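Local atomic coordinates of deacetylase EF_0837 (Enterococcus faecalis, PDB entry 2ICS), a protein that acts as a zinc-dependent esterase of the amidohydrolase type, removing the acetyl group from acetyl-(R)-mandelate in vitro, though with very low efficiency. Residues Leu7-Gly12 with Leu331-Ile336; Glu198-Met203 with Asp230-Ala235; Thr225-Asp230 with Leu260-Lys265. All coordinates share one frame; numbering follows the deposited sequence.

Contact 1. Residues Leu7-Gly12 with Leu331-Ile336; sequences LLIKNG and LTIFTI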
loop_
_atom_site.group_PDB
_atom_site.type_symbol
_atom_site.label_atom_id
_atom_site.label_comp_id
_atom_site.label_asym_id
_atom_site.label_seq_id
_atom_site.Cartn_x
_atom_site.Cartn_y
_atom_site.Cartn_z
ATOM N N LEU A 7 -9.633 25.632 -6.232
ATOM C CA LEU A 7 -10.302 25.054 -5.079
ATOM C C LEU A 7 -9.651 25.489 -3.781
ATOM O O LEU A 7 -8.431 25.624 -3.693
ATOM C CB LEU A 7 -10.286 23.529 -5.167
ATOM C CG LEU A 7 -11.060 22.795 -4.065
ATOM C CD1 LEU A 7 -12.531 23.176 -4.136
ATOM C CD2 LEU A 7 -10.896 21.287 -4.231
ATOM N N LEU A 8 -10.478 25.701 -2.768
ATOM C CA LEU A 8 -9.994 26.125 -1.470
ATOM C C LEU A 8 -10.733 25.332 -0.401
ATOM O O LEU A 8 -11.959 25.244 -0.420
ATOM C CB LEU A 8 -10.240 27.623 -1.300
ATOM C CG LEU A 8 -9.579 28.323 -0.115
ATOM C CD1 LEU A 8 -8.071 28.094 -0.151
ATOM C CD2 LEU A 8 -9.908 29.816 -0.176
ATOM N N ILE A 9 -9.979 24.749 0.524
ATOM C CA ILE A 9 -10.552 23.944 1.597
ATOM C C ILE A 9 -10.252 24.621 2.929
ATOM O O ILE A 9 -9.090 24.809 3.293
ATOM C CB ILE A 9 -9.954 22.526 1.561
ATOM C CG1 ILE A 9 -10.167 21.927 0.166
ATOM C CG2 ILE A 9 -10.607 21.648 2.603
ATOM C CD1 ILE A 9 -9.265 20.760 -0.140
ATOM N N LYS A 10 -11.307 24.983 3.654
ATOM C CA LYS A 10 -11.160 25.688 4.922
ATOM C C LYS A 10 -11.637 24.907 6.141
ATOM O O LYS A 10 -12.388 23.937 6.027
ATOM C CB LYS A 10 -11.939 27.006 4.866
ATOM C CG LYS A 10 -11.938 27.676 3.503
ATOM C CD LYS A 10 -10.876 28.752 3.380
ATOM C CE LYS A 10 -11.213 29.963 4.243
ATOM N NZ LYS A 10 -10.235 31.069 4.024
ATOM N N ASN A 11 -11.185 25.363 7.308
ATOM C CA ASN A 11 -11.551 24.793 8.600
ATOM C C ASN A 11 -11.054 23.374 8.859
ATOM O O ASN A 11 -11.581 22.665 9.712
ATOM C CB ASN A 11 -13.071 24.855 8.774
ATOM C CG ASN A 11 -13.473 25.260 10.176
ATOM O OD1 ASN A 11 -12.912 26.201 10.741
ATOM N ND2 ASN A 11 -14.450 24.564 10.742
ATOM N N GLY A 12 -10.025 22.966 8.131
ATOM C CA GLY A 12 -9.489 21.636 8.325
ATOM C C GLY A 12 -8.506 21.561 9.479
ATOM O O GLY A 12 -8.085 22.578 10.032
ATOM N N LEU A 331 -6.153 14.647 -1.686
ATOM C CA LEU A 331 -6.376 14.772 -0.253
ATOM C C LEU A 331 -7.483 13.859 0.224
ATOM O O LEU A 331 -8.378 13.496 -0.531
ATOM C CB LEU A 331 -6.766 16.208 0.120
ATOM C CG LEU A 331 -5.815 17.375 -0.141
ATOM C CD1 LEU A 331 -5.775 17.709 -1.630
ATOM C CD2 LEU A 331 -6.307 18.578 0.644
ATOM N N THR A 332 -7.415 13.494 1.494
ATOM C CA THR A 332 -8.433 12.663 2.090
ATOM C C THR A 332 -8.926 13.456 3.288
ATOM O O THR A 332 -8.130 13.945 4.096
ATOM C CB THR A 332 -7.869 11.301 2.538
ATOM O OG1 THR A 332 -7.320 10.617 1.401
ATOM C CG2 THR A 332 -8.973 10.446 3.152
ATOM N N ILE A 333 -10.241 13.613 3.367
ATOM C CA ILE A 333 -10.885 14.356 4.439
ATOM C C ILE A 333 -11.682 13.319 5.214
ATOM O O ILE A 333 -12.483 12.574 4.639
ATOM C CB ILE A 333 -11.784 15.453 3.840
ATOM C CG1 ILE A 333 -10.932 16.338 2.916
ATOM C CG2 ILE A 333 -12.410 16.290 4.936
ATOM C CD1 ILE A 333 -11.681 17.479 2.259
ATOM N N PHE A 334 -11.460 13.272 6.523
ATOM C CA PHE A 334 -12.092 12.254 7.345
ATOM C C PHE A 334 -12.366 12.653 8.785
ATOM O O PHE A 334 -12.011 13.745 9.231
ATOM C CB PHE A 334 -11.176 11.034 7.354
ATOM C CG PHE A 334 -9.784 11.341 7.845
ATOM C CD1 PHE A 334 -9.464 11.221 9.197
ATOM C CD2 PHE A 334 -8.812 11.816 6.965
ATOM C CE1 PHE A 334 -8.195 11.575 9.666
ATOM C CE2 PHE A 334 -7.542 12.174 7.424
ATOM C CZ PHE A 334 -7.232 12.054 8.774
ATOM N N THR A 335 -12.987 11.725 9.509
ATOM C CA THR A 335 -13.303 11.907 10.914
ATOM C C THR A 335 -12.772 10.695 11.662
ATOM O O THR A 335 -12.563 9.635 11.076
ATOM C CB THR A 335 -14.829 11.963 11.178
ATOM O OG1 THR A 335 -15.425 10.726 10.765
ATOM C CG2 THR A 335 -15.479 13.123 10.435
ATOM N N ILE A 336 -12.551 10.869 12.960
ATOM C CA ILE A 336 -12.082 9.803 13.829
ATOM C C ILE A 336 -13.040 9.846 15.012
ATOM O O ILE A 336 -13.175 10.879 15.667
ATOM C CB ILE A 336 -10.636 10.054 14.311
ATOM C CG1 ILE A 336 -9.680 10.023 13.115
ATOM C CG2 ILE A 336 -10.234 8.998 15.326
ATOM C CD1 ILE A 336 -8.236 10.296 13.475
#
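In the beta-sandwich that joins the two ends of this chain, Ile9 of strand 5-13 meets Leu331 and Ile333 of strand 331-344, reaching from one sheet to the other. The closest approach is made by the ends of two side chains: Ile9 CD1 and Leu331 CD2 come tip to tip at 3.8 Å. The two branches of Ile9 serve different partners. Its CG1 branch lies beside the backbone N (chi1 -55°) and carries CD1 to Leu331, while Ile9 CG2, anti to that N, lies 4.3 Å from Ile333 CD1. The strands belong to separate sheets, and between these two segments the touching atoms are all apolar side-chain carbons. Alternation along strand 331-344 puts Leu331 and Ile333 on this side, whereas Thr332 between them turns its hydroxyl to Gly82 and Trp56. A small domain built from both termini beside the catalytic barrel is familiar from amidohydrolases, and here 318 residues lie between the two segments. Ile363 of strand 350-364 also packs on Ile9, Leu46 touches Ile9 and Ile333, and Leu331 rests on Ile22 and Ile24 of strand 19-25.

Contact 2. Residues Glu198-Met203 with Asp230-Ala235; sequences EILALM and DFAWQA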
loop_
_atom_site.group_PDB
_atom_site.type_symbol
_atom_site.label_atom_id
_atom_site.label_comp_id
_atom_site.label_asym_id
_atom_site.label_seq_id
_atom_site.Cartn_x
_atom_site.Cartn_y
_atom_site.Cartn_z
ATOM N N GLU A 198 16.747 -16.744 4.156
ATOM C CA GLU A 198 17.366 -16.786 2.839
ATOM C C GLU A 198 16.832 -15.627 1.995
ATOM O O GLU A 198 17.548 -15.047 1.191
ATOM C CB GLU A 198 17.048 -18.130 2.173
ATOM C CG GLU A 198 17.888 -18.460 0.952
ATOM C CD GLU A 198 17.596 -19.854 0.403
ATOM O OE1 GLU A 198 18.278 -20.262 -0.561
ATOM O OE2 GLU A 198 16.685 -20.534 0.930
ATOM N N ILE A 199 15.560 -15.299 2.192
ATOM C CA ILE A 199 14.915 -14.208 1.472
ATOM C C ILE A 199 15.420 -12.854 1.956
ATOM O O ILE A 199 15.805 -11.996 1.157
ATOM C CB ILE A 199 13.385 -14.252 1.670
ATOM C CG1 ILE A 199 12.817 -15.513 1.021
ATOM C CG2 ILE A 199 12.741 -13.011 1.080
ATOM C CD1 ILE A 199 11.330 -15.695 1.238
ATOM N N LEU A 200 15.410 -12.671 3.271
ATOM C CA LEU A 200 15.849 -11.424 3.881
ATOM C C LEU A 200 17.313 -11.143 3.591
ATOM O O LEU A 200 17.715 -9.986 3.459
ATOM C CB LEU A 200 15.611 -11.465 5.394
ATOM C CG LEU A 200 14.146 -11.457 5.856
ATOM C CD1 LEU A 200 14.078 -11.646 7.359
ATOM C CD2 LEU A 200 13.490 -10.145 5.480
ATOM N N ALA A 201 18.102 -12.206 3.479
ATOM C CA ALA A 201 19.528 -12.073 3.209
ATOM C C ALA A 201 19.814 -11.428 1.854
ATOM O O ALA A 201 20.804 -10.716 1.697
ATOM C CB ALA A 201 20.196 -13.439 3.282
ATOM N N LEU A 202 18.948 -11.671 0.876
ATOM C CA LEU A 202 19.150 -11.108 -0.455
ATOM C C LEU A 202 18.553 -9.716 -0.647
ATOM O O LEU A 202 18.908 -9.004 -1.586
ATOM C CB LEU A 202 18.596 -12.059 -1.518
ATOM C CG LEU A 202 19.458 -13.274 -1.881
ATOM C CD1 LEU A 202 19.629 -14.191 -0.678
ATOM C CD2 LEU A 202 18.795 -14.022 -3.033
HETATM N N MSE A 203 17.652 -9.318 0.241
HETATM C CA MSE A 203 17.027 -8.002 0.132
HETATM C C MSE A 203 17.904 -6.901 0.722
HETATM O O MSE A 203 18.667 -7.129 1.660
HETATM C CB MSE A 203 15.657 -8.014 0.815
HETATM C CG MSE A 203 14.678 -8.982 0.165
HETATM SE SE MSE A 203 12.932 -8.986 0.988
HETATM C CE MSE A 203 13.286 -10.191 2.420
ATOM N N ASP A 230 15.956 -13.042 15.079
ATOM C CA ASP A 230 17.069 -12.097 14.965
ATOM C C ASP A 230 17.362 -11.590 13.562
ATOM O O ASP A 230 17.623 -10.404 13.370
ATOM C CB ASP A 230 18.356 -12.709 15.530
ATOM C CG ASP A 230 18.243 -13.050 17.001
ATOM O OD1 ASP A 230 17.709 -12.221 17.769
ATOM O OD2 ASP A 230 18.703 -14.145 17.390
ATOM N N PHE A 231 17.340 -12.488 12.582
ATOM C CA PHE A 231 17.628 -12.094 11.215
ATOM C C PHE A 231 16.546 -11.179 10.660
ATOM O O PHE A 231 16.793 -10.417 9.724
ATOM C CB PHE A 231 17.837 -13.332 10.324
ATOM C CG PHE A 231 16.644 -14.243 10.240
ATOM C CD1 PHE A 231 15.585 -13.952 9.384
ATOM C CD2 PHE A 231 16.594 -15.413 10.991
ATOM C CE1 PHE A 231 14.500 -14.810 9.274
ATOM C CE2 PHE A 231 15.512 -16.283 10.892
ATOM C CZ PHE A 231 14.461 -15.981 10.029
ATOM N N ALA A 232 15.350 -11.244 11.240
ATOM C CA ALA A 232 14.256 -10.376 10.809
ATOM C C ALA A 232 14.593 -8.965 11.305
ATOM O O ALA A 232 14.400 -7.981 10.597
ATOM C CB ALA A 232 12.932 -10.851 11.401
ATOM N N TRP A 233 15.104 -8.877 12.529
ATOM C CA TRP A 233 15.500 -7.593 13.095
ATOM C C TRP A 233 16.655 -7.026 12.276
ATOM O O TRP A 233 16.733 -5.822 12.034
ATOM C CB TRP A 233 15.948 -7.756 14.548
ATOM C CG TRP A 233 14.908 -7.351 15.534
ATOM C CD1 TRP A 233 14.151 -8.173 16.318
ATOM C CD2 TRP A 233 14.477 -6.016 15.812
ATOM N NE1 TRP A 233 13.269 -7.428 17.069
ATOM C CE2 TRP A 233 13.448 -6.101 16.776
ATOM C CE3 TRP A 233 14.859 -4.754 15.337
ATOM C CZ2 TRP A 233 12.792 -4.967 17.276
ATOM C CZ3 TRP A 233 14.204 -3.623 15.836
ATOM C CH2 TRP A 233 13.183 -3.741 16.793
ATOM N N GLN A 234 17.551 -7.906 11.850
ATOM C CA GLN A 234 18.699 -7.493 11.060
ATOM C C GLN A 234 18.258 -6.847 9.753
ATOM O O GLN A 234 18.727 -5.769 9.400
ATOM C CB GLN A 234 19.600 -8.698 10.784
ATOM C CG GLN A 234 20.383 -9.150 12.008
ATOM C CD GLN A 234 20.983 -10.535 11.847
ATOM O OE1 GLN A 234 21.465 -10.894 10.773
ATOM N NE2 GLN A 234 20.969 -11.315 12.923
ATOM N N ALA A 235 17.355 -7.507 9.035
ATOM C CA ALA A 235 16.856 -6.974 7.774
ATOM C C ALA A 235 16.166 -5.642 8.051
ATOM O O ALA A 235 16.339 -4.670 7.317
ATOM C CB ALA A 235 15.874 -7.961 7.143
#
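Leu200 contributes about half of the surface buried here (87 of 164 Å²), reaching from helix 196-202 to Ala235 and Phe231 on helix 230-237. Its two methyl groups divide the work. CD2 sits against the methyl of Ala235, with Leu200 CD2 to Ala235 CB at 3.6 Å, and the base of the same side chain leans on that methyl too, Leu200 CB lying 3.9 Å from Ala235 CB. Here the backbones are nearest, with the CA atoms of Leu200 and Ala235 6.0 Å apart, consistent with the small side chain of the alanine. The other methyl goes instead to the start of the second helix. Leu200 CD1 meets the ring of Phe231 at the edge, in the ring plane, 3.4 Å from Phe231 CD1, and also lies over the backbone at Ala232, 3.7 Å from Ala232 CA. The leucine and phenylalanine side chains cross at about a right angle. Phe231 takes the less common chi1 of 61°, with CG between the backbone N and the carbonyl carbon, which brings the ring edge to the leucine.

The helix axes run nearly parallel, 20° apart and 9.6 Å at closest approach, as expected of successive outer helices of a TIM barrel. Inward, Leu200 also packs on Leu209 of strand 208-210, and Ala235 touches Val240 just before strand 241-243. Through Ile199, helix 196-202 also meets strand 186-189 and helix 168-178.

Contact 3. Residues Thr225-Asp230 with Leu260-Lys265; sequences TDKIKD and LREGMK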
loop_
_atom_site.group_PDB
_atom_site.type_symbol
_atom_site.label_atom_id
_atom_site.label_comp_id
_atom_site.label_asym_id
_atom_site.label_seq_id
_atom_site.Cartn_x
_atom_site.Cartn_y
_atom_site.Cartn_z
ATOM N N THR A 225 9.889 -19.336 20.900
ATOM C CA THR A 225 10.316 -18.439 21.965
ATOM C C THR A 225 9.391 -17.232 22.091
ATOM O O THR A 225 9.498 -16.445 23.034
ATOM C CB THR A 225 11.754 -17.944 21.717
ATOM O OG1 THR A 225 11.794 -17.163 20.518
ATOM C CG2 THR A 225 12.701 -19.128 21.571
ATOM N N ASP A 226 8.478 -17.098 21.134
ATOM C CA ASP A 226 7.531 -15.994 21.119
ATOM C C ASP A 226 8.288 -14.677 20.995
ATOM O O ASP A 226 7.896 -13.659 21.564
ATOM C CB ASP A 226 6.687 -16.010 22.395
ATOM C CG ASP A 226 5.366 -15.281 22.228
ATOM O OD1 ASP A 226 4.646 -15.579 21.248
ATOM O OD2 ASP A 226 5.043 -14.422 23.075
ATOM N N LYS A 227 9.385 -14.709 20.248
ATOM C CA LYS A 227 10.201 -13.525 20.029
ATOM C C LYS A 227 10.432 -13.330 18.537
ATOM O O LYS A 227 10.354 -14.282 17.757
ATOM C CB LYS A 227 11.552 -13.670 20.732
ATOM C CG LYS A 227 11.478 -13.668 22.252
ATOM C CD LYS A 227 12.834 -13.987 22.872
ATOM C CE LYS A 227 13.919 -13.010 22.416
ATOM N NZ LYS A 227 13.639 -11.603 22.825
ATOM N N ILE A 228 10.713 -12.099 18.137
ATOM C CA ILE A 228 10.975 -11.824 16.738
ATOM C C ILE A 228 12.349 -12.369 16.379
ATOM O O ILE A 228 13.344 -12.050 17.032
ATOM C CB ILE A 228 10.921 -10.318 16.453
ATOM C CG1 ILE A 228 9.483 -9.829 16.613
ATOM C CG2 ILE A 228 11.429 -10.021 15.040
ATOM C CD1 ILE A 228 9.315 -8.367 16.315
ATOM N N LYS A 229 12.398 -13.201 15.344
ATOM C CA LYS A 229 13.652 -13.802 14.904
ATOM C C LYS A 229 14.719 -12.727 14.703
ATOM O O LYS A 229 14.423 -11.633 14.226
ATOM C CB LYS A 229 13.410 -14.594 13.614
ATOM C CG LYS A 229 12.365 -15.697 13.779
ATOM C CD LYS A 229 12.001 -16.351 12.455
ATOM C CE LYS A 229 10.934 -17.430 12.648
ATOM N NZ LYS A 229 10.506 -18.038 11.353
ATOM N N ASP A 230 15.956 -13.042 15.079
ATOM C CA ASP A 230 17.069 -12.097 14.965
ATOM C C ASP A 230 17.362 -11.590 13.562
ATOM O O ASP A 230 17.623 -10.404 13.370
ATOM C CB ASP A 230 18.356 -12.709 15.530
ATOM C CG ASP A 230 18.243 -13.050 17.001
ATOM O OD1 ASP A 230 17.709 -12.221 17.769
ATOM O OD2 ASP A 230 18.703 -14.145 17.390
ATOM N N LEU A 260 5.607 -4.729 18.150
ATOM C CA LEU A 260 5.527 -3.415 18.789
ATOM C C LEU A 260 6.188 -3.439 20.164
ATOM O O LEU A 260 6.967 -2.545 20.501
ATOM C CB LEU A 260 4.067 -2.954 18.921
ATOM C CG LEU A 260 3.847 -1.577 19.570
ATOM C CD1 LEU A 260 4.591 -0.502 18.789
ATOM C CD2 LEU A 260 2.362 -1.258 19.613
ATOM N N ARG A 261 5.886 -4.463 20.958
ATOM C CA ARG A 261 6.481 -4.581 22.283
ATOM C C ARG A 261 8.004 -4.601 22.209
ATOM O O ARG A 261 8.677 -4.172 23.145
ATOM C CB ARG A 261 5.960 -5.834 22.998
ATOM C CG ARG A 261 4.640 -5.603 23.721
ATOM C CD ARG A 261 4.048 -6.886 24.292
ATOM N NE ARG A 261 3.586 -7.793 23.242
ATOM C CZ ARG A 261 2.888 -8.903 23.466
ATOM N NH1 ARG A 261 2.568 -9.247 24.707
ATOM N NH2 ARG A 261 2.507 -9.668 22.450
ATOM N N GLU A 262 8.547 -5.090 21.098
ATOM C CA GLU A 262 9.995 -5.133 20.915
ATOM C C GLU A 262 10.476 -3.845 20.258
ATOM O O GLU A 262 11.665 -3.673 20.005
ATOM C CB GLU A 262 10.411 -6.349 20.062
ATOM C CG GLU A 262 10.362 -7.673 20.821
ATOM C CD GLU A 262 10.830 -8.868 20.002
ATOM O OE1 GLU A 262 11.832 -8.744 19.266
ATOM O OE2 GLU A 262 10.201 -9.943 20.110
ATOM N N GLY A 263 9.544 -2.942 19.980
ATOM C CA GLY A 263 9.908 -1.673 19.375
ATOM C C GLY A 263 9.936 -1.670 17.861
ATOM O O GLY A 263 10.522 -0.778 17.249
HETATM N N MSE A 264 9.296 -2.661 17.251
HETATM C CA MSE A 264 9.261 -2.765 15.796
HETATM C C MSE A 264 7.892 -2.370 15.237
HETATM O O MSE A 264 6.864 -2.855 15.705
HETATM C CB MSE A 264 9.596 -4.199 15.377
HETATM C CG MSE A 264 9.571 -4.447 13.876
HETATM SE SE MSE A 264 9.790 -6.332 13.459
HETATM C CE MSE A 264 11.731 -6.417 13.384
ATOM N N LYS A 265 7.890 -1.493 14.235
ATOM C CA LYS A 265 6.658 -1.028 13.594
ATOM C C LYS A 265 6.776 -1.147 12.077
ATOM O O LYS A 265 7.873 -1.030 11.521
ATOM C CB LYS A 265 6.383 0.442 13.943
ATOM C CG LYS A 265 6.172 0.716 15.420
ATOM C CD LYS A 265 5.922 2.201 15.686
ATOM C CE LYS A 265 5.715 2.449 17.179
ATOM N NZ LYS A 265 5.463 3.879 17.510
HETATM O O HOH W 1 9.183 -10.761 22.303
HETATM O O HOH W 2 13.491 -10.760 19.119
#
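Glu262 reaches from the end of helix 253-261 to the backbone of Ile228, whose N-H donates to Glu262 OE2 at 3.0 Å. The bond is fairly straight, 162° at the hydrogen, and uses the syn lone pair of OE2, on the side of the other carboxylate oxygen. That other oxygen has a direct partner of its own, for Trp233 NE1 of helix 230-237 donates a hydrogen bond to Glu262 OE1. The glutamate and isoleucine side chains slide past each other in opposite directions, and Glu262 OE1 comes to rest 3.3 Å from Ile228 CB. Beyond the carboxylate, the isoleucine ends on a selenomethionine, with Ile228 CD1 3.5 Å from Met264 SE. Met264 CG stands anti to its own N (chi1 179°), and a bend at chi3 (-88°) turns the terminal methyl toward Ile228 CG2.

Two waters form the next layer. One donates to Glu262 OE2 and, in a longer bond, to Asp226 O; the other donates to Glu262 OE1 and to Ile228 O. Both carboxylate oxygens are therefore linked to the hairpin of strands 221-222 and 227-228, where Asp226 and Lys227 face Asp222 in a G1 beta bulge. On the opposite segment, Gly263 closes helix 253-261 in a Schellman motif, from which the chain leads on to Met264.

Lys227 NZ stands 4.7 Å from Glu262 OE2, too far for a salt bridge, although its charge would be expected to favour the ionised carboxylate. With the backbone N-H, the indole N-H and two waters all donating to it, Glu262 probably carries a negative charge.

Overall arrangement
Contacts 2 and 3 adjoin, with centres 14 Å apart, and Asp230 belongs to both. Trp233 joins them directly: it projects from the helix of contact 2 into contact 3, where Trp233 CD1 lies 3.5 Å from Ile228 CG2 and Trp233 CD2 lies 3.7 Å from Met264 CE. Along the chain their segments alternate. Contact 1 stands apart in the terminal domain, its centre 40 Å from that of contact 2 and 37 Å from that of contact 3, and its segments enclose both in sequence. Contact 2 comes nearer the metal centre, the Leu200 side chain being about 11 Å from that of the zinc ligand His211.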